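Local coordinates for peptidoglycan synthetase penicillin-binding protein 3 (Bifidobacterium adolescentis, PDB 4YE5) that probably binds penicillin and, as a member of the transpeptidase family, is thought to cross-link peptidoglycan strands during cell-wall synthesis, at residues 492-506 / 521-535. Residues are numbered along the deposited sequence; the frame is centred on the assembly and turned at random.
Sequences VAGANGQLTSIISDY and VVLKDPQGSFGGLTA
Lys524 reaches across strand 501-506 to the loop that precedes it. Its CB lies 4.3 Å from Ile503 CG2, in a non-hydrogen-bonded pair; CG meets Ile502 O, CD and CE lie against Val492 CG2 (3.8 Å from Lys524 CE), and NZ, beside Ala495 CB, donates to Ala493 O (2.7 Å) in the carbonyl plane. With CG anti to the backbone N (chi1 -178°), the extended chain carries NZ over the strand, which suits a lysine: methylenes for the valine, an ammonium for the carbonyl.

Asp525, just past the end of strand 521-524, uses both carboxylate oxygens. Asp525 OD2 takes the proton of Ser501 OG on its syn lone pair (2.7 Å), while OD1 accepts Ile502 N from 32° out of the carboxylate plane. Ser501 OG also accepts Ala495 N, tying down the loop.

On the other face, Ser504 OG gives its proton to Gly532 O (2.7 Å) and accepts Ala535 N (3.1 Å), a small hydroxyl joining sheet to helix 535-549. Compact Ala535 CB sits 3.7 Å from Tyr506 CB.

Reciprocal Ser504-Leu523 backbone bonds, Val521 N to Tyr506 O and Asp525 N to Ile502 O join strands 501-510 and 517-524; the side-chain bonds tie loops and helix to this antiparallel beta hairpin of the five-stranded penicillin-binding transpeptidase sheet.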
loop_
_atom_site.group_PDB
_atom_site.type_symbol
_atom_site.label_atom_id
_atom_site.label_comp_id
_atom_site.label_asym_id
_atom_site.label_seq_id
_atom_site.Cartn_x
_atom_site.Cartn_y
_atom_site.Cartn_z
ATOM N N VAL A 492 12.313 -19.997 -7.941
ATOM C CA VAL A 492 12.589 -18.576 -8.074
ATOM C C VAL A 492 14.107 -18.411 -8.158
ATOM O O VAL A 492 14.848 -19.404 -8.194
ATOM C CB VAL A 492 11.989 -17.742 -6.902
ATOM C CG1 VAL A 492 10.444 -17.819 -6.915
ATOM C CG2 VAL A 492 12.538 -18.210 -5.530
ATOM N N ALA A 493 14.558 -17.161 -8.218
ATOM C CA ALA A 493 15.976 -16.835 -8.383
ATOM C C ALA A 493 16.796 -17.436 -7.241
ATOM O O ALA A 493 16.502 -17.198 -6.059
ATOM C CB ALA A 493 16.148 -15.313 -8.438
ATOM N N GLY A 494 17.790 -18.248 -7.582
ATOM C CA GLY A 494 18.617 -18.910 -6.581
ATOM C C GLY A 494 19.392 -17.935 -5.705
ATOM O O GLY A 494 19.961 -16.968 -6.202
ATOM N N ALA A 495 19.426 -18.187 -4.400
ATOM C CA ALA A 495 20.056 -17.266 -3.461
ATOM C C ALA A 495 20.565 -18.004 -2.242
ATOM O O ALA A 495 20.121 -19.123 -1.952
ATOM C CB ALA A 495 19.067 -16.175 -3.017
ATOM N N ASN A 496 21.505 -17.367 -1.552
ATOM C CA ASN A 496 22.052 -17.848 -0.283
ATOM C C ASN A 496 22.571 -19.284 -0.299
ATOM O O ASN A 496 22.285 -20.060 0.615
ATOM C CB ASN A 496 21.026 -17.681 0.846
ATOM C CG ASN A 496 20.399 -16.302 0.865
ATOM O OD1 ASN A 496 19.171 -16.161 0.821
ATOM N ND2 ASN A 496 21.237 -15.271 0.911
ATOM N N GLY A 497 23.334 -19.642 -1.326
ATOM C CA GLY A 497 23.966 -20.954 -1.360
ATOM C C GLY A 497 23.046 -22.104 -1.768
ATOM O O GLY A 497 23.513 -23.220 -1.979
ATOM N N GLN A 498 21.751 -21.836 -1.891
ATOM C CA GLN A 498 20.809 -22.834 -2.408
ATOM C C GLN A 498 20.994 -22.980 -3.912
ATOM O O GLN A 498 20.784 -22.026 -4.649
ATOM C CB GLN A 498 19.354 -22.410 -2.158
ATOM C CG GLN A 498 18.980 -22.216 -0.707
ATOM C CD GLN A 498 19.141 -23.489 0.090
ATOM O OE1 GLN A 498 18.447 -24.477 -0.158
ATOM N NE2 GLN A 498 20.075 -23.482 1.036
ATOM N N LEU A 499 21.334 -24.179 -4.365
ATOM C CA LEU A 499 21.434 -24.460 -5.788
ATOM C C LEU A 499 20.152 -24.044 -6.520
ATOM O O LEU A 499 20.191 -23.373 -7.556
ATOM C CB LEU A 499 21.717 -25.948 -5.997
ATOM C CG LEU A 499 22.215 -26.441 -7.349
ATOM C CD1 LEU A 499 23.319 -25.535 -7.892
ATOM C CD2 LEU A 499 22.744 -27.875 -7.166
ATOM N N THR A 500 19.013 -24.429 -5.964
ATOM C CA THR A 500 17.734 -24.079 -6.544
ATOM C C THR A 500 16.915 -23.477 -5.409
ATOM O O THR A 500 16.812 -24.072 -4.343
ATOM C CB THR A 500 17.014 -25.336 -7.094
ATOM O OG1 THR A 500 17.712 -25.831 -8.246
ATOM C CG2 THR A 500 15.573 -25.023 -7.461
ATOM N N SER A 501 16.371 -22.281 -5.607
ATOM C CA SER A 501 15.501 -21.699 -4.588
ATOM C C SER A 501 14.056 -21.894 -4.988
ATOM O O SER A 501 13.732 -21.949 -6.181
ATOM C CB SER A 501 15.784 -20.209 -4.383
ATOM O OG SER A 501 16.990 -20.003 -3.651
ATOM N N ILE A 502 13.184 -21.995 -3.992
ATOM C CA ILE A 502 11.758 -22.101 -4.255
ATOM C C ILE A 502 10.982 -21.162 -3.337
ATOM O O ILE A 502 11.512 -20.690 -2.334
ATOM C CB ILE A 502 11.247 -23.545 -4.005
ATOM C CG1 ILE A 502 11.352 -23.887 -2.522
ATOM C CG2 ILE A 502 12.051 -24.581 -4.844
ATOM C CD1 ILE A 502 10.137 -24.632 -1.977
ATOM N N ILE A 503 9.737 -20.867 -3.703
ATOM C CA ILE A 503 8.809 -20.267 -2.771
ATOM C C ILE A 503 7.799 -21.336 -2.398
ATOM O O ILE A 503 7.540 -22.252 -3.191
ATOM C CB ILE A 503 8.057 -19.075 -3.377
ATOM C CG1 ILE A 503 7.521 -19.455 -4.751
ATOM C CG2 ILE A 503 9.005 -17.867 -3.497
ATOM C CD1 ILE A 503 6.266 -18.780 -5.117
ATOM N N SER A 504 7.273 -21.219 -1.184
ATOM C CA SER A 504 6.090 -21.935 -0.721
ATOM C C SER A 504 4.958 -20.912 -0.668
ATOM O O SER A 504 5.087 -19.891 0.007
ATOM C CB SER A 504 6.352 -22.459 0.697
ATOM O OG SER A 504 5.185 -22.953 1.341
ATOM N N ASP A 505 3.858 -21.164 -1.378
ATOM C CA ASP A 505 2.715 -20.253 -1.318
ATOM C C ASP A 505 1.471 -20.980 -0.864
ATOM O O ASP A 505 1.365 -22.206 -0.985
ATOM C CB ASP A 505 2.491 -19.428 -2.614
ATOM C CG ASP A 505 2.216 -20.278 -3.861
ATOM O OD1 ASP A 505 2.258 -21.513 -3.785
ATOM O OD2 ASP A 505 1.968 -19.693 -4.955
ATOM N N TYR A 506 0.531 -20.222 -0.321
ATOM C CA TYR A 506 -0.642 -20.831 0.276
ATOM C C TYR A 506 -1.668 -19.736 0.388
ATOM O O TYR A 506 -1.352 -18.648 0.844
ATOM C CB TYR A 506 -0.293 -21.384 1.675
ATOM C CG TYR A 506 -1.225 -22.493 2.178
ATOM C CD1 TYR A 506 -2.452 -22.192 2.790
ATOM C CD2 TYR A 506 -0.859 -23.837 2.073
ATOM C CE1 TYR A 506 -3.307 -23.237 3.274
ATOM C CE2 TYR A 506 -1.704 -24.871 2.548
ATOM C CZ TYR A 506 -2.917 -24.561 3.147
ATOM O OH TYR A 506 -3.746 -25.596 3.614
ATOM N N VAL A 521 -0.032 -16.277 1.911
ATOM C CA VAL A 521 1.333 -16.195 2.422
ATOM C C VAL A 521 2.298 -16.780 1.388
ATOM O O VAL A 521 2.003 -17.807 0.774
ATOM C CB VAL A 521 1.479 -16.946 3.765
ATOM C CG1 VAL A 521 2.984 -17.079 4.175
ATOM C CG2 VAL A 521 0.716 -16.210 4.865
ATOM N N VAL A 522 3.428 -16.110 1.178
ATOM C CA VAL A 522 4.494 -16.618 0.312
ATOM C C VAL A 522 5.814 -16.543 1.061
ATOM O O VAL A 522 6.175 -15.475 1.555
ATOM C CB VAL A 522 4.606 -15.774 -0.990
ATOM C CG1 VAL A 522 5.631 -16.387 -1.924
ATOM C CG2 VAL A 522 3.223 -15.669 -1.677
ATOM N N LEU A 523 6.530 -17.666 1.153
ATOM C CA LEU A 523 7.826 -17.719 1.841
ATOM C C LEU A 523 8.874 -18.233 0.884
ATOM O O LEU A 523 8.628 -19.193 0.151
ATOM C CB LEU A 523 7.768 -18.689 3.050
ATOM C CG LEU A 523 6.619 -18.478 4.040
ATOM C CD1 LEU A 523 6.641 -19.614 5.082
ATOM C CD2 LEU A 523 6.730 -17.118 4.745
ATOM N N LYS A 524 10.048 -17.613 0.897
ATOM C CA LYS A 524 11.154 -18.067 0.061
ATOM C C LYS A 524 12.099 -18.956 0.846
ATOM O O LYS A 524 12.564 -18.579 1.915
ATOM C CB LYS A 524 11.933 -16.893 -0.542
ATOM C CG LYS A 524 13.085 -17.366 -1.477
ATOM C CD LYS A 524 13.729 -16.197 -2.251
ATOM C CE LYS A 524 14.967 -16.703 -3.026
ATOM N NZ LYS A 524 15.438 -15.722 -4.073
ATOM N N ASP A 525 12.353 -20.143 0.308
ATOM C CA ASP A 525 13.247 -21.112 0.924
ATOM C C ASP A 525 12.990 -21.382 2.419
ATOM O O ASP A 525 13.924 -21.299 3.227
ATOM C CB ASP A 525 14.698 -20.664 0.712
ATOM C CG ASP A 525 15.136 -20.782 -0.750
ATOM O OD1 ASP A 525 14.632 -21.681 -1.456
ATOM O OD2 ASP A 525 15.994 -19.982 -1.189
ATOM N N PRO A 526 11.735 -21.707 2.802
ATOM C CA PRO A 526 11.520 -22.058 4.216
ATOM C C PRO A 526 12.233 -23.357 4.605
ATOM O O PRO A 526 12.378 -24.241 3.774
ATOM C CB PRO A 526 10.002 -22.255 4.302
ATOM C CG PRO A 526 9.609 -22.677 2.916
ATOM C CD PRO A 526 10.506 -21.872 1.998
ATOM N N GLN A 527 12.687 -23.452 5.849
ATOM C CA GLN A 527 13.366 -24.635 6.363
ATOM C C GLN A 527 12.472 -25.260 7.431
ATOM O O GLN A 527 11.531 -24.634 7.877
ATOM C CB GLN A 527 14.679 -24.220 7.030
ATOM C CG GLN A 527 15.573 -23.361 6.152
ATOM C CD GLN A 527 16.103 -24.143 4.964
ATOM O OE1 GLN A 527 16.730 -25.185 5.138
ATOM N NE2 GLN A 527 15.832 -23.658 3.749
ATOM N N GLY A 528 12.777 -26.475 7.866
ATOM C CA GLY A 528 12.056 -27.068 8.981
ATOM C C GLY A 528 11.118 -28.194 8.583
ATOM O O GLY A 528 11.147 -28.669 7.458
ATOM N N SER A 529 10.272 -28.621 9.508
ATOM C CA SER A 529 9.589 -29.899 9.355
ATOM C C SER A 529 8.502 -29.866 8.291
ATOM O O SER A 529 8.058 -30.931 7.852
ATOM C CB SER A 529 9.000 -30.354 10.686
ATOM O OG SER A 529 8.016 -29.431 11.118
ATOM N N PHE A 530 8.081 -28.665 7.869
ATOM C CA PHE A 530 6.996 -28.549 6.887
ATOM C C PHE A 530 7.502 -28.318 5.474
ATOM O O PHE A 530 6.727 -28.374 4.525
ATOM C CB PHE A 530 5.949 -27.479 7.308
ATOM C CG PHE A 530 5.439 -27.669 8.718
ATOM C CD1 PHE A 530 4.928 -28.906 9.115
ATOM C CD2 PHE A 530 5.515 -26.640 9.655
ATOM C CE1 PHE A 530 4.456 -29.116 10.428
ATOM C CE2 PHE A 530 5.039 -26.832 10.980
ATOM C CZ PHE A 530 4.517 -28.077 11.364
ATOM N N GLY A 531 8.802 -28.083 5.335
ATOM C CA GLY A 531 9.405 -27.949 4.014
ATOM C C GLY A 531 8.625 -27.008 3.107
ATOM O O GLY A 531 8.313 -25.883 3.485
ATOM N N GLY A 532 8.241 -27.487 1.931
ATOM C CA GLY A 532 7.599 -26.621 0.961
ATOM C C GLY A 532 6.148 -26.290 1.257
ATOM O O GLY A 532 5.525 -25.521 0.514
ATOM N N LEU A 533 5.609 -26.842 2.345
ATOM C CA LEU A 533 4.239 -26.528 2.785
ATOM C C LEU A 533 4.190 -25.562 3.980
ATOM O O LEU A 533 3.142 -25.343 4.585
ATOM C CB LEU A 533 3.494 -27.829 3.127
ATOM C CG LEU A 533 3.074 -28.564 1.845
ATOM C CD1 LEU A 533 2.921 -30.035 2.093
ATOM C CD2 LEU A 533 1.769 -27.964 1.294
ATOM N N THR A 534 5.333 -24.981 4.308
ATOM C CA THR A 534 5.443 -24.102 5.466
ATOM C C THR A 534 4.472 -22.906 5.406
ATOM O O THR A 534 4.000 -22.440 6.437
ATOM C CB THR A 534 6.900 -23.615 5.643
ATOM O OG1 THR A 534 7.761 -24.758 5.770
ATOM C CG2 THR A 534 7.048 -22.778 6.911
ATOM N N ALA A 535 4.164 -22.413 4.212
ATOM C CA ALA A 535 3.244 -21.271 4.140
ATOM C C ALA A 535 1.848 -21.585 4.702
ATOM O O ALA A 535 1.167 -20.690 5.185
ATOM C CB ALA A 535 3.154 -20.697 2.717
HETATM O O HOH W 1 17.559 -18.555 0.157
HETATM O O HOH W 2 16.205 -25.037 1.324
#